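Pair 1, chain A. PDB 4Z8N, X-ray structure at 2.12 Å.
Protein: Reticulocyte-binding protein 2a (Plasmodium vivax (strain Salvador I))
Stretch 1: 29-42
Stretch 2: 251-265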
# COMPACT_ATOMS: atom_id res chain seq x y z
N ASN A 29 2.46 11.93 -1.58
CA ASN A 29 1.59 12.18 -0.45
C ASN A 29 2.22 13.21 0.48
O ASN A 29 1.54 14.10 0.99
CB ASN A 29 1.32 10.88 0.31
CG ASN A 29 0.04 10.92 1.10
OD1 ASN A 29 -0.12 11.73 2.02
ND2 ASN A 29 -0.90 10.04 0.76
N TYR A 30 3.53 13.09 0.67
CA TYR A 30 4.28 14.00 1.51
C TYR A 30 4.25 15.43 0.96
O TYR A 30 4.07 16.39 1.71
CB TYR A 30 5.73 13.51 1.65
CG TYR A 30 6.67 14.50 2.29
CD1 TYR A 30 6.69 14.68 3.67
CD2 TYR A 30 7.55 15.25 1.52
CE1 TYR A 30 7.55 15.58 4.26
CE2 TYR A 30 8.42 16.16 2.11
CZ TYR A 30 8.41 16.32 3.48
OH TYR A 30 9.27 17.21 4.07
N PHE A 31 4.43 15.57 -0.35
CA PHE A 31 4.44 16.89 -0.98
C PHE A 31 3.08 17.57 -0.85
O PHE A 31 3.00 18.80 -0.75
CB PHE A 31 4.84 16.77 -2.46
CG PHE A 31 6.24 16.28 -2.67
CD1 PHE A 31 7.24 16.58 -1.76
CD2 PHE A 31 6.56 15.49 -3.77
CE1 PHE A 31 8.54 16.13 -1.95
CE2 PHE A 31 7.85 15.03 -3.96
CZ PHE A 31 8.84 15.35 -3.05
N ALA A 32 2.02 16.78 -0.85
CA ALA A 32 0.67 17.31 -0.67
C ALA A 32 0.47 17.80 0.76
O ALA A 32 -0.21 18.80 0.99
CB ALA A 32 -0.37 16.25 -1.02
N GLU A 33 1.08 17.10 1.71
CA GLU A 33 0.98 17.47 3.12
C GLU A 33 1.69 18.79 3.41
O GLU A 33 1.17 19.64 4.13
CB GLU A 33 1.56 16.37 4.01
CG GLU A 33 0.69 15.12 4.07
CD GLU A 33 -0.70 15.42 4.58
OE1 GLU A 33 -0.83 16.23 5.53
OE2 GLU A 33 -1.67 14.85 4.04
N ILE A 34 2.89 18.95 2.84
CA ILE A 34 3.66 20.18 3.00
C ILE A 34 2.88 21.37 2.47
O ILE A 34 2.93 22.47 3.03
CB ILE A 34 5.02 20.08 2.29
CG1 ILE A 34 5.91 19.05 2.98
CG2 ILE A 34 5.74 21.43 2.28
CD1 ILE A 34 6.25 19.40 4.41
N LYS A 35 2.12 21.14 1.39
CA LYS A 35 1.38 22.20 0.72
C LYS A 35 0.49 23.00 1.66
O LYS A 35 0.49 24.23 1.61
CB LYS A 35 0.55 21.62 -0.42
CG LYS A 35 -0.25 22.66 -1.19
CD LYS A 35 -0.97 22.04 -2.38
CE LYS A 35 -0.11 22.09 -3.63
NZ LYS A 35 -0.32 23.37 -4.38
N TYR A 36 -0.26 22.33 2.53
CA TYR A 36 -1.12 23.06 3.45
C TYR A 36 -0.52 23.13 4.86
O TYR A 36 -1.09 23.76 5.76
CB TYR A 36 -2.53 22.45 3.50
CG TYR A 36 -2.63 21.05 4.05
CD1 TYR A 36 -2.86 20.83 5.40
CD2 TYR A 36 -2.52 19.95 3.22
CE1 TYR A 36 -2.97 19.55 5.91
CE2 TYR A 36 -2.62 18.66 3.72
CZ TYR A 36 -2.85 18.47 5.07
OH TYR A 36 -2.95 17.20 5.58
N TYR A 37 0.64 22.51 5.03
CA TYR A 37 1.38 22.62 6.28
C TYR A 37 1.86 24.06 6.50
O TYR A 37 1.69 24.62 7.58
CB TYR A 37 2.58 21.66 6.28
CG TYR A 37 3.16 21.37 7.65
CD1 TYR A 37 3.85 22.35 8.37
CD2 TYR A 37 3.03 20.11 8.23
CE1 TYR A 37 4.38 22.08 9.62
CE2 TYR A 37 3.56 19.83 9.47
CZ TYR A 37 4.24 20.83 10.16
OH TYR A 37 4.77 20.56 11.41
N ILE A 38 2.43 24.65 5.46
CA ILE A 38 3.06 25.97 5.54
C ILE A 38 2.15 27.10 5.09
O ILE A 38 2.62 28.16 4.67
CB ILE A 38 4.35 26.02 4.70
CG1 ILE A 38 4.04 25.70 3.24
CG2 ILE A 38 5.38 25.04 5.25
CD1 ILE A 38 5.23 25.84 2.31
N THR A 39 0.84 26.88 5.19
CA THR A 39 -0.15 27.82 4.66
C THR A 39 -0.11 29.20 5.32
O THR A 39 -0.60 30.18 4.76
CB THR A 39 -1.58 27.24 4.79
OG1 THR A 39 -2.53 28.19 4.29
CG2 THR A 39 -1.91 26.91 6.24
N TYR A 40 0.47 29.29 6.51
CA TYR A 40 0.51 30.56 7.22
C TYR A 40 1.87 31.26 7.12
O TYR A 40 2.04 32.38 7.59
CB TYR A 40 0.13 30.37 8.69
CG TYR A 40 -1.32 30.71 8.95
CD1 TYR A 40 -2.32 29.76 8.82
CD2 TYR A 40 -1.68 32.00 9.31
CE1 TYR A 40 -3.64 30.08 9.05
CE2 TYR A 40 -3.00 32.33 9.54
CZ TYR A 40 -3.98 31.37 9.41
OH TYR A 40 -5.29 31.70 9.65
N HIS A 41 2.83 30.59 6.49
CA HIS A 41 4.07 31.25 6.10
C HIS A 41 3.89 31.72 4.67
O HIS A 41 4.17 31.00 3.72
CB HIS A 41 5.26 30.30 6.22
CG HIS A 41 5.43 29.74 7.60
ND1 HIS A 41 5.76 30.52 8.69
CD2 HIS A 41 5.32 28.47 8.07
CE1 HIS A 41 5.84 29.76 9.76
NE2 HIS A 41 5.58 28.51 9.41
N TYR A 42 3.40 32.95 4.54
CA TYR A 42 2.80 33.43 3.30
C TYR A 42 3.72 33.32 2.09
O TYR A 42 3.35 32.68 1.11
CB TYR A 42 2.32 34.86 3.49
CG TYR A 42 1.44 35.00 4.71
CD1 TYR A 42 0.31 34.21 4.86
CD2 TYR A 42 1.74 35.92 5.72
CE1 TYR A 42 -0.51 34.32 5.98
CE2 TYR A 42 0.93 36.03 6.84
CZ TYR A 42 -0.19 35.23 6.96
OH TYR A 42 -1.00 35.34 8.07
N LYS A 251 13.29 20.83 9.90
CA LYS A 251 13.35 19.41 10.19
C LYS A 251 12.14 18.96 11.01
O LYS A 251 11.61 17.87 10.80
CB LYS A 251 14.65 19.06 10.93
CG LYS A 251 15.07 17.61 10.78
CD LYS A 251 16.00 17.19 11.90
CE LYS A 251 16.26 15.71 11.85
NZ LYS A 251 16.43 15.23 10.44
N LEU A 252 11.71 19.81 11.94
CA LEU A 252 10.51 19.53 12.72
C LEU A 252 9.30 19.44 11.80
O LEU A 252 8.48 18.53 11.92
CB LEU A 252 10.29 20.60 13.80
CG LEU A 252 11.05 20.41 15.12
CD1 LEU A 252 10.70 21.52 16.09
CD2 LEU A 252 10.73 19.05 15.73
N TYR A 253 9.20 20.40 10.88
CA TYR A 253 8.13 20.40 9.88
C TYR A 253 8.17 19.13 9.04
O TYR A 253 7.17 18.42 8.90
CB TYR A 253 8.25 21.61 8.96
CG TYR A 253 7.77 22.93 9.53
CD1 TYR A 253 7.54 23.09 10.89
CD2 TYR A 253 7.55 24.02 8.70
CE1 TYR A 253 7.10 24.31 11.40
CE2 TYR A 253 7.11 25.24 9.20
CZ TYR A 253 6.89 25.38 10.55
OH TYR A 253 6.45 26.58 11.04
N PHE A 254 9.35 18.84 8.49
CA PHE A 254 9.51 17.75 7.53
C PHE A 254 9.32 16.38 8.18
O PHE A 254 8.72 15.49 7.58
CB PHE A 254 10.88 17.83 6.86
CG PHE A 254 11.06 19.06 6.00
CD1 PHE A 254 9.98 19.83 5.61
CD2 PHE A 254 12.33 19.44 5.58
CE1 PHE A 254 10.15 20.96 4.83
CE2 PHE A 254 12.51 20.57 4.79
CZ PHE A 254 11.41 21.33 4.42
N ASP A 255 9.84 16.21 9.39
CA ASP A 255 9.69 14.96 10.12
C ASP A 255 8.22 14.68 10.41
O ASP A 255 7.76 13.55 10.26
CB ASP A 255 10.49 14.99 11.42
CG ASP A 255 11.98 14.81 11.19
OD1 ASP A 255 12.41 14.81 10.01
OD2 ASP A 255 12.73 14.69 12.18
N SER A 256 7.50 15.71 10.83
CA SER A 256 6.08 15.59 11.15
C SER A 256 5.26 15.18 9.94
O SER A 256 4.46 14.24 10.00
CB SER A 256 5.54 16.91 11.70
OG SER A 256 6.21 17.27 12.89
N ALA A 257 5.46 15.89 8.84
CA ALA A 257 4.71 15.64 7.61
C ALA A 257 5.04 14.27 7.04
O ALA A 257 4.16 13.59 6.51
CB ALA A 257 4.99 16.73 6.59
N ASN A 258 6.30 13.87 7.15
CA ASN A 258 6.73 12.57 6.63
C ASN A 258 6.14 11.41 7.43
O ASN A 258 5.77 10.39 6.86
CB ASN A 258 8.26 12.49 6.62
CG ASN A 258 8.76 11.20 6.01
OD1 ASN A 258 8.69 11.00 4.80
ND2 ASN A 258 9.28 10.31 6.85
N PHE A 259 6.07 11.57 8.74
CA PHE A 259 5.46 10.55 9.60
C PHE A 259 3.98 10.37 9.28
O PHE A 259 3.48 9.25 9.22
CB PHE A 259 5.65 10.91 11.07
CG PHE A 259 7.03 10.65 11.59
CD1 PHE A 259 7.77 9.57 11.12
CD2 PHE A 259 7.61 11.48 12.54
CE1 PHE A 259 9.05 9.33 11.60
CE2 PHE A 259 8.88 11.24 13.01
CZ PHE A 259 9.60 10.16 12.54
N TYR A 260 3.27 11.48 9.09
CA TYR A 260 1.84 11.40 8.80
C TYR A 260 1.58 10.91 7.38
O TYR A 260 0.65 10.14 7.15
CB TYR A 260 1.15 12.75 9.01
CG TYR A 260 -0.31 12.72 8.62
CD1 TYR A 260 -1.23 11.99 9.36
CD2 TYR A 260 -0.76 13.41 7.50
CE1 TYR A 260 -2.56 11.95 9.00
CE2 TYR A 260 -2.10 13.37 7.13
CZ TYR A 260 -2.99 12.64 7.89
OH TYR A 260 -4.32 12.60 7.53
N ALA A 261 2.41 11.35 6.44
CA ALA A 261 2.27 10.92 5.05
C ALA A 261 2.46 9.41 4.93
O ALA A 261 1.76 8.75 4.17
CB ALA A 261 3.27 11.65 4.16
N THR A 262 3.41 8.88 5.69
CA THR A 262 3.66 7.44 5.75
C THR A 262 2.45 6.70 6.31
O THR A 262 2.03 5.67 5.78
CB THR A 262 4.91 7.13 6.60
OG1 THR A 262 6.06 7.71 5.98
CG2 THR A 262 5.11 5.62 6.72
N TYR A 263 1.91 7.24 7.40
CA TYR A 263 0.71 6.69 8.02
C TYR A 263 -0.47 6.70 7.06
O TYR A 263 -1.15 5.69 6.87
CB TYR A 263 0.38 7.47 9.30
CG TYR A 263 -0.98 7.18 9.89
CD1 TYR A 263 -1.17 6.10 10.74
CD2 TYR A 263 -2.07 7.99 9.61
CE1 TYR A 263 -2.41 5.83 11.28
CE2 TYR A 263 -3.31 7.73 10.15
CZ TYR A 263 -3.48 6.65 10.98
OH TYR A 263 -4.72 6.39 11.52
N LYS A 264 -0.71 7.85 6.44
CA LYS A 264 -1.86 8.04 5.56
C LYS A 264 -1.76 7.19 4.29
O LYS A 264 -2.75 6.62 3.85
CB LYS A 264 -2.00 9.52 5.20
CG LYS A 264 -3.17 9.83 4.28
CD LYS A 264 -3.20 11.31 3.93
CE LYS A 264 -4.31 11.63 2.95
NZ LYS A 264 -4.31 13.08 2.59
N PHE A 265 -0.57 7.13 3.72
CA PHE A 265 -0.33 6.38 2.49
C PHE A 265 -0.70 4.91 2.65
O PHE A 265 -1.30 4.31 1.76
CB PHE A 265 1.14 6.52 2.08
CG PHE A 265 1.47 5.92 0.74
CD1 PHE A 265 1.02 6.50 -0.43
CD2 PHE A 265 2.26 4.78 0.65
CE1 PHE A 265 1.33 5.96 -1.66
CE2 PHE A 265 2.57 4.23 -0.58
CZ PHE A 265 2.11 4.82 -1.74

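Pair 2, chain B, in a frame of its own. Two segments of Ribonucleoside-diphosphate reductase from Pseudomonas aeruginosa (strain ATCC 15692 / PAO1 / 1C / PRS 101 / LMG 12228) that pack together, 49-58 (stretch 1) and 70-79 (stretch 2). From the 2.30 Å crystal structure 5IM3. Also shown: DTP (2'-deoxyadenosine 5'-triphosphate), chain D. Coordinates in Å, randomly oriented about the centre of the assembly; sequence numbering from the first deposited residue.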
# COMPACT_ATOMS: atom_id res chain seq x y z
N ILE B 49 -49.57 30.50 22.10
CA ILE B 49 -48.75 29.30 22.18
C ILE B 49 -48.63 28.85 23.63
O ILE B 49 -48.78 27.66 23.95
CB ILE B 49 -47.37 29.54 21.56
CG1 ILE B 49 -47.50 29.77 20.05
CG2 ILE B 49 -46.44 28.36 21.85
CD1 ILE B 49 -46.20 30.09 19.34
N THR B 50 -48.35 29.79 24.53
CA THR B 50 -48.21 29.45 25.95
C THR B 50 -49.50 28.85 26.49
O THR B 50 -49.47 27.88 27.25
CB THR B 50 -47.82 30.70 26.74
OG1 THR B 50 -46.52 31.14 26.33
CG2 THR B 50 -47.81 30.41 28.24
N VAL B 51 -50.65 29.43 26.13
CA VAL B 51 -51.93 28.89 26.58
C VAL B 51 -52.12 27.48 26.03
O VAL B 51 -52.53 26.57 26.76
CB VAL B 51 -53.08 29.83 26.18
CG1 VAL B 51 -54.43 29.17 26.39
CG2 VAL B 51 -53.00 31.12 26.98
N ALA B 52 -51.83 27.28 24.75
CA ALA B 52 -52.06 25.98 24.12
C ALA B 52 -51.28 24.88 24.83
O ALA B 52 -51.85 23.85 25.22
CB ALA B 52 -51.68 26.04 22.64
N ILE B 53 -49.98 25.09 25.02
CA ILE B 53 -49.15 24.07 25.67
C ILE B 53 -49.61 23.86 27.11
O ILE B 53 -49.62 22.72 27.61
CB ILE B 53 -47.66 24.47 25.61
CG1 ILE B 53 -47.23 24.65 24.15
CG2 ILE B 53 -46.79 23.42 26.30
CD1 ILE B 53 -45.80 25.12 23.99
N THR B 54 -49.98 24.93 27.80
CA THR B 54 -50.43 24.80 29.19
C THR B 54 -51.70 23.95 29.27
O THR B 54 -51.85 23.15 30.19
CB THR B 54 -50.66 26.18 29.80
OG1 THR B 54 -49.47 26.96 29.70
CG2 THR B 54 -51.05 26.05 31.27
N LYS B 55 -52.62 24.13 28.32
CA LYS B 55 -53.81 23.28 28.27
C LYS B 55 -53.43 21.81 28.24
O LYS B 55 -54.04 20.99 28.92
CB LYS B 55 -54.66 23.63 27.05
CG LYS B 55 -55.30 25.01 27.06
CD LYS B 55 -56.32 25.12 25.92
CE LYS B 55 -56.73 26.56 25.62
NZ LYS B 55 -56.73 26.86 24.15
N ALA B 56 -52.41 21.46 27.44
CA ALA B 56 -52.04 20.06 27.29
C ALA B 56 -51.40 19.50 28.56
O ALA B 56 -51.58 18.32 28.87
CB ALA B 56 -51.09 19.89 26.11
N PHE B 57 -50.66 20.32 29.30
CA PHE B 57 -50.11 19.86 30.57
C PHE B 57 -51.22 19.64 31.59
O PHE B 57 -51.23 18.63 32.29
CB PHE B 57 -49.08 20.86 31.10
CG PHE B 57 -47.69 20.64 30.57
CD1 PHE B 57 -46.84 19.75 31.20
CD2 PHE B 57 -47.24 21.32 29.46
CE1 PHE B 57 -45.56 19.54 30.73
CE2 PHE B 57 -45.96 21.12 28.97
CZ PHE B 57 -45.12 20.23 29.61
N LEU B 58 -52.17 20.58 31.67
CA LEU B 58 -53.27 20.45 32.62
C LEU B 58 -54.24 19.35 32.23
O LEU B 58 -55.07 18.96 33.07
CB LEU B 58 -54.01 21.78 32.74
CG LEU B 58 -53.32 22.82 33.62
CD1 LEU B 58 -53.97 24.18 33.43
CD2 LEU B 58 -53.35 22.40 35.09
N ARG B 70 -42.83 24.68 37.86
CA ARG B 70 -42.31 23.73 36.88
C ARG B 70 -42.99 23.90 35.53
O ARG B 70 -42.35 24.19 34.52
CB ARG B 70 -42.49 22.30 37.41
CG ARG B 70 -42.28 21.21 36.36
CD ARG B 70 -42.42 19.84 36.97
NE ARG B 70 -43.71 19.66 37.64
CZ ARG B 70 -44.80 19.15 37.08
NH1 ARG B 70 -44.78 18.74 35.81
NH2 ARG B 70 -45.92 19.04 37.78
N ILE B 71 -44.32 23.71 35.50
CA ILE B 71 -45.07 23.84 34.25
C ILE B 71 -44.74 25.17 33.59
O ILE B 71 -44.29 25.23 32.44
CB ILE B 71 -46.58 23.71 34.51
CG1 ILE B 71 -46.92 22.42 35.26
CG2 ILE B 71 -47.34 23.78 33.19
CD1 ILE B 71 -46.72 21.15 34.46
N HIS B 72 -44.96 26.25 34.33
CA HIS B 72 -44.77 27.60 33.80
C HIS B 72 -43.35 27.79 33.28
O HIS B 72 -43.15 28.38 32.21
CB HIS B 72 -45.11 28.60 34.89
CG HIS B 72 -44.58 29.98 34.66
ND1 HIS B 72 -43.40 30.42 35.21
CD2 HIS B 72 -45.09 31.03 33.98
CE1 HIS B 72 -43.19 31.67 34.86
NE2 HIS B 72 -44.21 32.07 34.12
N ASP B 73 -42.35 27.31 34.02
CA ASP B 73 -40.98 27.39 33.54
C ASP B 73 -40.78 26.58 32.27
O ASP B 73 -40.10 27.02 31.34
CB ASP B 73 -40.01 26.92 34.63
CG ASP B 73 -38.59 27.39 34.41
OD1 ASP B 73 -38.41 28.44 33.76
OD2 ASP B 73 -37.66 26.72 34.90
N THR B 74 -41.37 25.38 32.21
CA THR B 74 -41.22 24.53 31.04
C THR B 74 -41.91 25.12 29.82
O THR B 74 -41.33 25.20 28.74
CB THR B 74 -41.78 23.13 31.33
OG1 THR B 74 -41.16 22.61 32.51
CG2 THR B 74 -41.52 22.19 30.17
N VAL B 75 -43.17 25.54 29.98
CA VAL B 75 -43.94 26.06 28.84
C VAL B 75 -43.22 27.24 28.21
O VAL B 75 -43.00 27.28 27.00
CB VAL B 75 -45.36 26.43 29.29
CG1 VAL B 75 -46.14 27.04 28.13
CG2 VAL B 75 -46.09 25.21 29.83
N ARG B 76 -42.84 28.23 29.03
CA ARG B 76 -42.19 29.42 28.50
C ARG B 76 -40.85 29.07 27.85
O ARG B 76 -40.39 29.80 26.96
CB ARG B 76 -41.99 30.45 29.61
CG ARG B 76 -43.29 31.02 30.15
CD ARG B 76 -43.04 31.97 31.31
NE ARG B 76 -42.24 33.13 30.91
CZ ARG B 76 -41.83 34.09 31.75
NH1 ARG B 76 -42.14 34.04 33.03
NH2 ARG B 76 -41.10 35.10 31.30
N ARG B 77 -40.21 27.98 28.28
CA ARG B 77 -39.01 27.53 27.60
C ARG B 77 -39.35 26.94 26.24
O ARG B 77 -38.68 27.23 25.24
CB ARG B 77 -38.28 26.50 28.47
CG ARG B 77 -36.98 25.99 27.86
CD ARG B 77 -36.32 24.94 28.75
NE ARG B 77 -37.18 23.78 28.96
CZ ARG B 77 -37.35 22.80 28.08
NH1 ARG B 77 -36.72 22.83 26.91
NH2 ARG B 77 -38.16 21.79 28.36
N LEU B 78 -40.39 26.11 26.18
CA LEU B 78 -40.82 25.55 24.90
C LEU B 78 -41.33 26.65 23.97
O LEU B 78 -41.04 26.64 22.77
CB LEU B 78 -41.90 24.50 25.13
CG LEU B 78 -41.51 23.30 26.00
CD1 LEU B 78 -42.74 22.44 26.26
CD2 LEU B 78 -40.42 22.48 25.34
N THR B 79 -42.10 27.60 24.51
CA THR B 79 -42.60 28.70 23.70
C THR B 79 -41.47 29.54 23.14
O THR B 79 -41.57 30.04 22.01
CB THR B 79 -43.55 29.58 24.53
OG1 THR B 79 -44.65 28.79 24.99
CG2 THR B 79 -44.07 30.74 23.70
PG DTP D . -60.14 24.27 17.03
O1G DTP D . -59.76 25.59 17.47
O2G DTP D . -61.21 23.64 17.86
O3G DTP D . -60.54 24.21 15.58
PB DTP D . -57.48 23.46 17.85
O1B DTP D . -56.90 24.79 17.59
O2B DTP D . -56.51 22.37 17.41
O3B DTP D . -58.89 23.30 17.13
PA DTP D . -58.19 24.41 20.48
O1A DTP D . -59.13 23.85 21.48
O2A DTP D . -58.76 25.66 19.80
O3A DTP D . -57.83 23.30 19.40
O5' DTP D . -56.77 24.77 21.05
C5' DTP D . -56.14 23.90 22.00
C4' DTP D . -54.77 23.46 21.55
O4' DTP D . -53.97 23.16 22.71
C3' DTP D . -54.76 22.20 20.67
O3' DTP D . -54.09 22.46 19.43
C2' DTP D . -53.97 21.17 21.48
C1' DTP D . -53.89 21.76 22.88
N9 DTP D . -54.93 21.32 23.80
C8 DTP D . -56.02 22.02 24.26
N7 DTP D . -56.81 21.32 25.04
C5 DTP D . -56.19 20.08 25.11
C6 DTP D . -56.52 18.89 25.78
N6 DTP D . -57.65 18.72 26.49
N1 DTP D . -55.68 17.85 25.67
C2 DTP D . -54.58 17.99 24.92
N3 DTP D . -54.17 19.05 24.22
C4 DTP D . -55.03 20.07 24.36

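The sharpest difference lies where the two helices come closest in pair 1. There the large residue sits on the first helix and the small ones on the second: Y30(A) rests its side chain among F254(A), A257(A), N258(A) and A261(A), with CE1 of Y30(A) 3.6 Å from CB of A257(A). In pair 2 this large-against-small pairing gives way to side chains of similar, moderate size, T50(B) with V75(B) and T79(B), which match Y30(A), A257(A) and A261(A). V75(B) is a knob, seated among T50(B), I53(B), T54(B) and F57(B), but the T50(B) side chain, unlike that of Y30(A), is not one.

The backbone beneath is nearly the same. Fourteen central residues superpose at 0.4 Å, and the helices cross at 129° in pair 1 and 132° in pair 2, with axes approaching to 8.8 and 9.3 Å. The slightly tighter approach of pair 1 goes with alanines at A257(A) and A261(A), where pair 2 has V75(B) and T79(B). A257(A) is itself a knob, among Y30(A), E33(A), I34(A) and Y37(A), which match the four residues around V75(B). The same four positions surround the knob, with different side chains, as the knob changes from alanine to valine.

E33(A) and I53(B) show how one inward-facing position can take opposite chemistries. I53(B) packs by carbon, its CB 3.9 Å from CG1 of V75(B) and its CD1 4.1 Å from CB of L78(B). E33(A) lies among A257(A), Y260(A), A261(A) and K264(A), but its OE1 accepts a very short 2.3 Å hydrogen bond from OH of Y36(A), where the matching A56(B) has only a methyl group. Within pair 1, OE2 of E33(A) also forms a salt bridge with NZ of K264(A) at 3.5 Å, weak as a hydrogen bond.

At the matched positions Y37(A) and F57(B) both pairs place an aromatic ring, and the CA-to-CB bonds of both point toward the partner helix. Y37(A) meets another ring, CE1 lying 3.5 Å from CG of Y253(A), over one face of that ring; the planes are inclined at 47°. F57(B) instead meets aliphatic carbon, CD1 standing 3.5 Å from CD1 of I71(B), the counterpart of Y253(A). OH of Y253(A) lies 2.7 Å from NE2 of H41(A) in a hydrogen bond.

In pair 2 OG1 of T50(B) and OG1 of T79(B) share a hydrogen bond of 3.3 Å; the matching Y30(A) and A261(A) meet through carbon, CB to CB at 4.0 Å. The rule is to hold the crossing and fit the side chains at each matched position to the room their neighbours leave; polar groups can join in, though not every buried one finds a partner.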